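Local coordinates for ribosome-associated protein Y (PSrp-1) (Clostridium acetobutylicum, PDB 3KA5), which is probably required, as a long hibernation-promoting factor whose C-terminal domain this fragment is, to pair active 70S ribosomes into inactive 100S dimers in stationary phase, at residues R7-A18 with F30-V40. Numbering follows the deposited sequence.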
ATOM      1  N   ARG B   7      -5.236   8.914   0.009  1.00 14.52           N
ATOM      2  CA  ARG B   7      -5.785   7.639  -0.441  1.00 17.91           C
ATOM      3  C   ARG B   7      -7.059   7.921  -1.235  1.00 15.98           C
ATOM      4  O   ARG B   7      -7.944   8.643  -0.766  1.00 16.81           O
ATOM      5  CB  ARG B   7      -6.120   6.760   0.764  1.00 19.53           C
ATOM      6  CG  ARG B   7      -6.561   5.360   0.409  1.00 20.19           C
ATOM      7  CD  ARG B   7      -6.981   4.600   1.653  1.00 20.88           C
ATOM      8  NE  ARG B   7      -8.218   5.119   2.227  1.00 13.48           N
ATOM      9  CZ  ARG B   7      -8.358   5.493   3.496  1.00 20.11           C
ATOM     10  NH1 ARG B   7      -7.333   5.415   4.336  1.00 23.76           N
ATOM     11  NH2 ARG B   7      -9.530   5.936   3.931  1.00 19.68           N
ATOM     12  N   PHE B   8      -7.157   7.345  -2.427  1.00 12.94           N
ATOM     13  CA  PHE B   8      -8.315   7.582  -3.282  1.00 13.86           C
ATOM     14  C   PHE B   8      -9.616   7.007  -2.738  1.00 16.99           C
ATOM     15  O   PHE B   8     -10.643   7.696  -2.724  1.00 21.19           O
ATOM     16  CB  PHE B   8      -8.067   7.022  -4.681  1.00 14.22           C
ATOM     17  CG  PHE B   8      -8.920   7.658  -5.742  1.00 16.33           C
ATOM     18  CD1 PHE B   8      -8.573   8.892  -6.280  1.00 15.93           C
ATOM     19  CD2 PHE B   8     -10.090   7.046  -6.171  1.00 24.18           C
ATOM     20  CE1 PHE B   8      -9.384   9.510  -7.231  1.00 25.71           C
ATOM     21  CE2 PHE B   8     -10.909   7.655  -7.122  1.00 35.49           C
ATOM     22  CZ  PHE B   8     -10.554   8.890  -7.652  1.00 30.86           C
ATOM     23  N   ALA B   9      -9.581   5.746  -2.310  1.00 12.64           N
ATOM     24  CA  ALA B   9     -10.767   5.083  -1.770  1.00  9.45           C
ATOM     25  C   ALA B   9     -10.994   5.551  -0.343  1.00 11.89           C
ATOM     26  O   ALA B   9     -10.410   5.017   0.596  1.00 16.89           O
ATOM     27  CB  ALA B   9     -10.588   3.563  -1.805  1.00 13.44           C
ATOM     28  N   ILE B  10     -11.866   6.539  -0.191  1.00 15.40           N
ATOM     29  CA  ILE B  10     -12.162   7.131   1.107  1.00 16.40           C
ATOM     30  C   ILE B  10     -12.960   6.266   2.076  1.00 17.37           C
ATOM     31  O   ILE B  10     -12.653   6.214   3.262  1.00 18.67           O
ATOM     32  CB  ILE B  10     -12.910   8.470   0.923  1.00 16.65           C
ATOM     33  CG1 ILE B  10     -12.057   9.422   0.078  1.00 15.18           C
ATOM     34  CG2 ILE B  10     -13.239   9.069   2.279  1.00 19.89           C
ATOM     35  CD1 ILE B  10     -12.715  10.774  -0.213  1.00 26.94           C
ATOM     36  N   LYS B  11     -13.981   5.591   1.567  1.00 19.98           N
ATOM     37  CA  LYS B  11     -14.845   4.764   2.399  1.00 16.23           C
ATOM     38  C   LYS B  11     -14.368   3.323   2.545  1.00 16.55           C
ATOM     39  O   LYS B  11     -13.813   2.741   1.611  1.00 15.41           O
ATOM     40  CB  LYS B  11     -16.263   4.806   1.826  1.00 19.95           C
ATOM     41  CG  LYS B  11     -16.758   6.240   1.660  1.00 29.93           C
ATOM     42  CD  LYS B  11     -18.013   6.348   0.811  1.00 31.02           C
ATOM     43  CE  LYS B  11     -19.266   6.015   1.593  1.00 44.11           C
ATOM     44  NZ  LYS B  11     -20.485   6.324   0.789  1.00 46.54           N
ATOM     45  N   PRO B  12     -14.579   2.730   3.731  1.00 18.74           N
ATOM     46  CA  PRO B  12     -14.178   1.349   4.023  1.00 16.46           C
ATOM     47  C   PRO B  12     -14.845   0.350   3.090  1.00 19.30           C
ATOM     48  O   PRO B  12     -15.988   0.545   2.671  1.00 16.83           O
ATOM     49  CB  PRO B  12     -14.633   1.154   5.467  1.00 24.64           C
ATOM     50  CG  PRO B  12     -14.551   2.532   6.039  1.00 32.80           C
ATOM     51  CD  PRO B  12     -15.145   3.366   4.932  1.00 26.73           C
HETATM   52  N   MSE B  13     -14.126  -0.720   2.764  1.00 13.42           N
HETATM   53  CA  MSE B  13     -14.659  -1.759   1.900  1.00 15.74           C
HETATM   54  C   MSE B  13     -14.025  -3.100   2.227  1.00 17.56           C
HETATM   55  O   MSE B  13     -13.042  -3.168   2.959  1.00 14.11           O
HETATM   56  CB  MSE B  13     -14.418  -1.417   0.428  1.00 18.15           C
HETATM   57  CG  MSE B  13     -12.973  -1.204   0.054  1.00 13.93           C
HETATM   58 SE   MSE B  13     -12.796  -0.941  -1.855  1.00 29.54          SE
HETATM   59  CE  MSE B  13     -13.321   0.904  -1.969  1.00 24.12           C
ATOM     60  N   SER B  14     -14.605  -4.165   1.683  1.00 15.38           N
ATOM     61  CA  SER B  14     -14.110  -5.516   1.915  1.00 17.34           C
ATOM     62  C   SER B  14     -12.917  -5.775   1.016  1.00 16.17           C
ATOM     63  O   SER B  14     -12.749  -5.112  -0.010  1.00 13.29           O
ATOM     64  CB  SER B  14     -15.201  -6.536   1.591  1.00 19.53           C
ATOM     65  OG  SER B  14     -15.420  -6.596   0.191  1.00 17.15           O
ATOM     66  N   GLU B  15     -12.091  -6.748   1.383  1.00 16.23           N
ATOM     67  CA  GLU B  15     -10.927  -7.063   0.569  1.00 13.75           C
ATOM     68  C   GLU B  15     -11.337  -7.490  -0.842  1.00 14.03           C
ATOM     69  O   GLU B  15     -10.648  -7.170  -1.810  1.00 14.15           O
ATOM     70  CB  GLU B  15     -10.082  -8.153   1.241  1.00 19.49           C
ATOM     71  CG  GLU B  15     -10.856  -9.394   1.644  1.00 30.68           C
ATOM     72  CD  GLU B  15      -9.992 -10.399   2.382  1.00 37.54           C
ATOM     73  OE1 GLU B  15      -9.380 -10.019   3.401  1.00 39.83           O
ATOM     74  OE2 GLU B  15      -9.928 -11.566   1.943  1.00 44.56           O
ATOM     75  N   GLU B  16     -12.458  -8.204  -0.963  1.00 14.18           N
ATOM     76  CA  GLU B  16     -12.945  -8.642  -2.275  1.00 14.78           C
ATOM     77  C   GLU B  16     -13.336  -7.439  -3.125  1.00 12.95           C
ATOM     78  O   GLU B  16     -13.043  -7.382  -4.323  1.00 13.36           O
ATOM     79  CB  GLU B  16     -14.173  -9.556  -2.140  1.00 20.48           C
ATOM     80  CG  GLU B  16     -13.909 -10.954  -1.608  1.00 30.88           C
ATOM     81  CD  GLU B  16     -13.678 -10.989  -0.107  1.00 35.03           C
ATOM     82  OE1 GLU B  16     -14.065 -10.026   0.592  1.00 37.60           O
ATOM     83  OE2 GLU B  16     -13.120 -11.997   0.381  1.00 47.36           O
ATOM     84  N   GLU B  17     -14.023  -6.483  -2.514  1.00 13.11           N
ATOM     85  CA  GLU B  17     -14.421  -5.299  -3.257  1.00 10.36           C
ATOM     86  C   GLU B  17     -13.175  -4.520  -3.662  1.00 11.94           C
ATOM     87  O   GLU B  17     -13.144  -3.910  -4.728  1.00 11.30           O
ATOM     88  CB  GLU B  17     -15.327  -4.390  -2.421  1.00 12.48           C
ATOM     89  CG  GLU B  17     -15.903  -3.235  -3.240  1.00 16.34           C
ATOM     90  CD  GLU B  17     -16.699  -2.251  -2.405  1.00 23.19           C
ATOM     91  OE1 GLU B  17     -17.332  -2.683  -1.425  1.00 28.07           O
ATOM     92  OE2 GLU B  17     -16.700  -1.046  -2.743  1.00 27.18           O
ATOM     93  N   ALA B  18     -12.149  -4.535  -2.812  1.00 12.43           N
ATOM     94  CA  ALA B  18     -10.916  -3.820  -3.125  1.00 12.65           C
ATOM     95  C   ALA B  18     -10.227  -4.431  -4.343  1.00 13.49           C
ATOM     96  O   ALA B  18      -9.703  -3.710  -5.197  1.00 12.90           O
ATOM     97  CB  ALA B  18      -9.964  -3.832  -1.917  1.00 11.77           C
ATOM     98  N   PHE B  30      -3.670  -1.381  -4.589  1.00  9.78           N
ATOM     99  CA  PHE B  30      -4.784  -0.515  -4.197  1.00  8.41           C
ATOM    100  C   PHE B  30      -4.835  -0.408  -2.676  1.00 11.95           C
ATOM    101  O   PHE B  30      -4.910  -1.420  -1.975  1.00  9.86           O
ATOM    102  CB  PHE B  30      -6.079  -1.135  -4.759  1.00  5.77           C
ATOM    103  CG  PHE B  30      -7.302  -0.263  -4.631  1.00  9.35           C
ATOM    104  CD1 PHE B  30      -7.508   0.811  -5.494  1.00 14.68           C
ATOM    105  CD2 PHE B  30      -8.276  -0.557  -3.688  1.00 11.79           C
ATOM    106  CE1 PHE B  30      -8.679   1.566  -5.421  1.00 16.12           C
ATOM    107  CE2 PHE B  30      -9.442   0.190  -3.608  1.00 13.50           C
ATOM    108  CZ  PHE B  30      -9.645   1.251  -4.474  1.00 11.55           C
ATOM    109  N   VAL B  31      -4.766   0.821  -2.168  1.00  8.85           N
ATOM    110  CA  VAL B  31      -4.798   1.074  -0.732  1.00  7.19           C
ATOM    111  C   VAL B  31      -6.238   1.322  -0.312  1.00 12.26           C
ATOM    112  O   VAL B  31      -6.952   2.088  -0.959  1.00 10.19           O
ATOM    113  CB  VAL B  31      -3.958   2.326  -0.373  1.00  9.39           C
ATOM    114  CG1 VAL B  31      -3.925   2.521   1.134  1.00 11.98           C
ATOM    115  CG2 VAL B  31      -2.550   2.183  -0.936  1.00  9.68           C
ATOM    116  N   PHE B  32      -6.675   0.686   0.768  1.00  9.57           N
ATOM    117  CA  PHE B  32      -8.047   0.874   1.218  1.00 13.83           C
ATOM    118  C   PHE B  32      -8.218   0.642   2.710  1.00 14.81           C
ATOM    119  O   PHE B  32      -7.375   0.025   3.363  1.00 17.27           O
ATOM    120  CB  PHE B  32      -8.985  -0.066   0.449  1.00 12.15           C
ATOM    121  CG  PHE B  32      -8.845  -1.521   0.831  1.00 13.45           C
ATOM    122  CD1 PHE B  32      -9.846  -2.161   1.544  1.00 12.28           C
ATOM    123  CD2 PHE B  32      -7.710  -2.247   0.469  1.00 10.22           C
ATOM    124  CE1 PHE B  32      -9.727  -3.508   1.901  1.00 17.95           C
ATOM    125  CE2 PHE B  32      -7.580  -3.595   0.820  1.00 13.95           C
ATOM    126  CZ  PHE B  32      -8.592  -4.224   1.536  1.00 11.15           C
ATOM    127  N   GLN B  33      -9.320   1.151   3.242  1.00  9.64           N
ATOM    128  CA  GLN B  33      -9.647   0.979   4.649  1.00 15.03           C
ATOM    129  C   GLN B  33     -10.467  -0.303   4.693  1.00 17.69           C
ATOM    130  O   GLN B  33     -11.565  -0.344   4.148  1.00 15.87           O
ATOM    131  CB  GLN B  33     -10.494   2.160   5.129  1.00 18.73           C
ATOM    132  CG  GLN B  33     -11.048   2.019   6.532  1.00 32.14           C
ATOM    133  CD  GLN B  33     -10.028   2.350   7.594  1.00 40.51           C
ATOM    134  OE1 GLN B  33      -8.996   1.691   7.708  1.00 45.64           O
ATOM    135  NE2 GLN B  33     -10.311   3.382   8.381  1.00 44.62           N
ATOM    136  N   ASN B  34      -9.928  -1.350   5.309  1.00 16.57           N
ATOM    137  CA  ASN B  34     -10.634  -2.625   5.395  1.00 16.52           C
ATOM    138  C   ASN B  34     -11.791  -2.484   6.377  1.00 20.49           C
ATOM    139  O   ASN B  34     -11.577  -2.204   7.554  1.00 19.54           O
ATOM    140  CB  ASN B  34      -9.684  -3.729   5.872  1.00 20.74           C
ATOM    141  CG  ASN B  34     -10.282  -5.115   5.727  1.00 23.67           C
ATOM    142  OD1 ASN B  34     -11.451  -5.328   6.034  1.00 29.46           O
ATOM    143  ND2 ASN B  34      -9.478  -6.067   5.264  1.00 23.73           N
ATOM    144  N   GLY B  35     -13.012  -2.681   5.889  1.00 18.60           N
ATOM    145  CA  GLY B  35     -14.177  -2.553   6.745  1.00 22.33           C
ATOM    146  C   GLY B  35     -14.332  -3.659   7.773  1.00 25.33           C
ATOM    147  O   GLY B  35     -15.140  -3.542   8.692  1.00 32.59           O
ATOM    148  N   ASP B  36     -13.562  -4.730   7.620  1.00 23.87           N
ATOM    149  CA  ASP B  36     -13.625  -5.859   8.542  1.00 37.71           C
ATOM    150  C   ASP B  36     -12.787  -5.622   9.791  1.00 39.69           C
ATOM    151  O   ASP B  36     -13.177  -6.005  10.891  1.00 45.77           O
ATOM    152  CB  ASP B  36     -13.148  -7.136   7.838  1.00 40.35           C
ATOM    153  CG  ASP B  36     -13.031  -8.323   8.781  1.00 51.55           C
ATOM    154  OD1 ASP B  36     -12.102  -8.340   9.620  1.00 56.10           O
ATOM    155  OD2 ASP B  36     -13.871  -9.244   8.684  1.00 54.96           O
ATOM    156  N   SER B  37     -11.637  -4.979   9.617  1.00 40.36           N
ATOM    157  CA  SER B  37     -10.736  -4.721  10.732  1.00 32.63           C
ATOM    158  C   SER B  37     -10.554  -3.242  11.040  1.00 40.85           C
ATOM    159  O   SER B  37      -9.833  -2.885  11.973  1.00 43.04           O
ATOM    160  CB  SER B  37      -9.373  -5.339  10.437  1.00 36.90           C
ATOM    161  OG  SER B  37      -8.790  -4.739   9.292  1.00 36.98           O
ATOM    162  N   ASN B  38     -11.200  -2.384  10.258  1.00 37.12           N
ATOM    163  CA  ASN B  38     -11.095  -0.942  10.455  1.00 37.18           C
ATOM    164  C   ASN B  38      -9.656  -0.453  10.299  1.00 33.55           C
ATOM    165  O   ASN B  38      -9.292   0.599  10.825  1.00 39.04           O
ATOM    166  CB  ASN B  38     -11.616  -0.553  11.845  1.00 40.60           C
ATOM    167  CG  ASN B  38     -13.105  -0.804  12.007  1.00 50.51           C
ATOM    168  OD1 ASN B  38     -13.660  -0.629  13.095  1.00 50.77           O
ATOM    169  ND2 ASN B  38     -13.762  -1.210  10.925  1.00 46.95           N
ATOM    170  N   GLU B  39      -8.836  -1.212   9.581  1.00 25.98           N
ATOM    171  CA  GLU B  39      -7.447  -0.817   9.370  0.50 20.89           C
ATOM    172  C   GLU B  39      -7.123  -0.698   7.887  1.00 22.91           C
ATOM    173  O   GLU B  39      -7.783  -1.305   7.043  1.00 18.44           O
ATOM    174  CB  GLU B  39      -6.500  -1.829  10.023  0.50 22.56           C
ATOM    175  CG  GLU B  39      -6.756  -2.044  11.509  0.50 28.38           C
ATOM    176  CD  GLU B  39      -5.875  -3.124  12.104  0.50 35.37           C
ATOM    177  OE1 GLU B  39      -5.377  -3.970  11.333  0.50 37.08           O
ATOM    178  OE2 GLU B  39      -5.690  -3.137  13.342  0.50 38.89           O
ATOM    179  N   VAL B  40      -6.106   0.097   7.577  1.00 20.36           N
ATOM    180  CA  VAL B  40      -5.687   0.279   6.198  1.00 18.02           C
ATOM    181  C   VAL B  40      -4.952  -0.974   5.746  1.00 20.26           C
ATOM    182  O   VAL B  40      -4.099  -1.507   6.461  1.00 21.16           O
ATOM    183  CB  VAL B  40      -4.749   1.489   6.047  1.00 18.38           C
ATOM    184  CG1 VAL B  40      -4.145   1.508   4.658  1.00 18.63           C
ATOM    185  CG2 VAL B  40      -5.516   2.775   6.293  1.00 24.54           C
TER
HETATM  186  O   HOH W   1      -7.439   3.919  -2.906  1.00 14.10           O
HETATM  187  O   HOH W   2     -11.029   2.467   1.448  1.00 15.71           O
HETATM  188  O   HOH W   3     -12.578  -7.634   4.001  1.00 26.58           O
HETATM  189  O   HOH W   4     -10.422  -8.684   5.287  1.00 34.77           O
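In this C-terminal dimer domain, the loop 7-14 and the first turn of helix 15-25 pack along the outermost strand 29-34 of the antiparallel sheet. At Met13 and Asn34 the backbones form a single beta bridge. Met13 N donates to Gln33 O at 2.9 Å, nearly in line with the carbonyl. Gly35 N donates to Met13 O at 3.0 Å from above the carbonyl plane.

Loop and helix meet the strand through apolar groups. Ala18 CB sits over the centre of the Phe32 ring, 3.5 Å from the centroid, in a CH-pi contact, with Met13 O at the ring edge. Phe32 CG stands between its backbone N and carbonyl carbon (chi1 71°), which turns the ring toward Ala18. Met13 SE reaches the edge of the Phe30 ring, 3.9 Å from Phe30 CE2, as a Met-aromatic contact. Ala9 CB touches Phe30 CZ at 3.7 Å. Val43 of the adjacent strand 39-45 and Leu53 of strand 51-55 also pack on Phe32.

Arg7 crosses Val31, with Arg7 CD 3.7 Å from Val31 CG1. Arg7 NE donates to Ala9 O at 2.7 Å, in the guanidinium plane. Arg7 NH2 bonds Ile10 O, which fixes the guanidinium rotation, and Gln33 CB lies over one face. Glu15 OE2 forms a salt bridge to Lys4 NZ of the second subunit. Waters join Ala9 N to Val31 O, Ala9 O and Lys11 O to Gln33 N, and Glu15 OE1 to Asn34 ND2. Two direct backbone bonds thus hold Met13 to Gln33 and Gly35, and water bridges polar atoms before and after them.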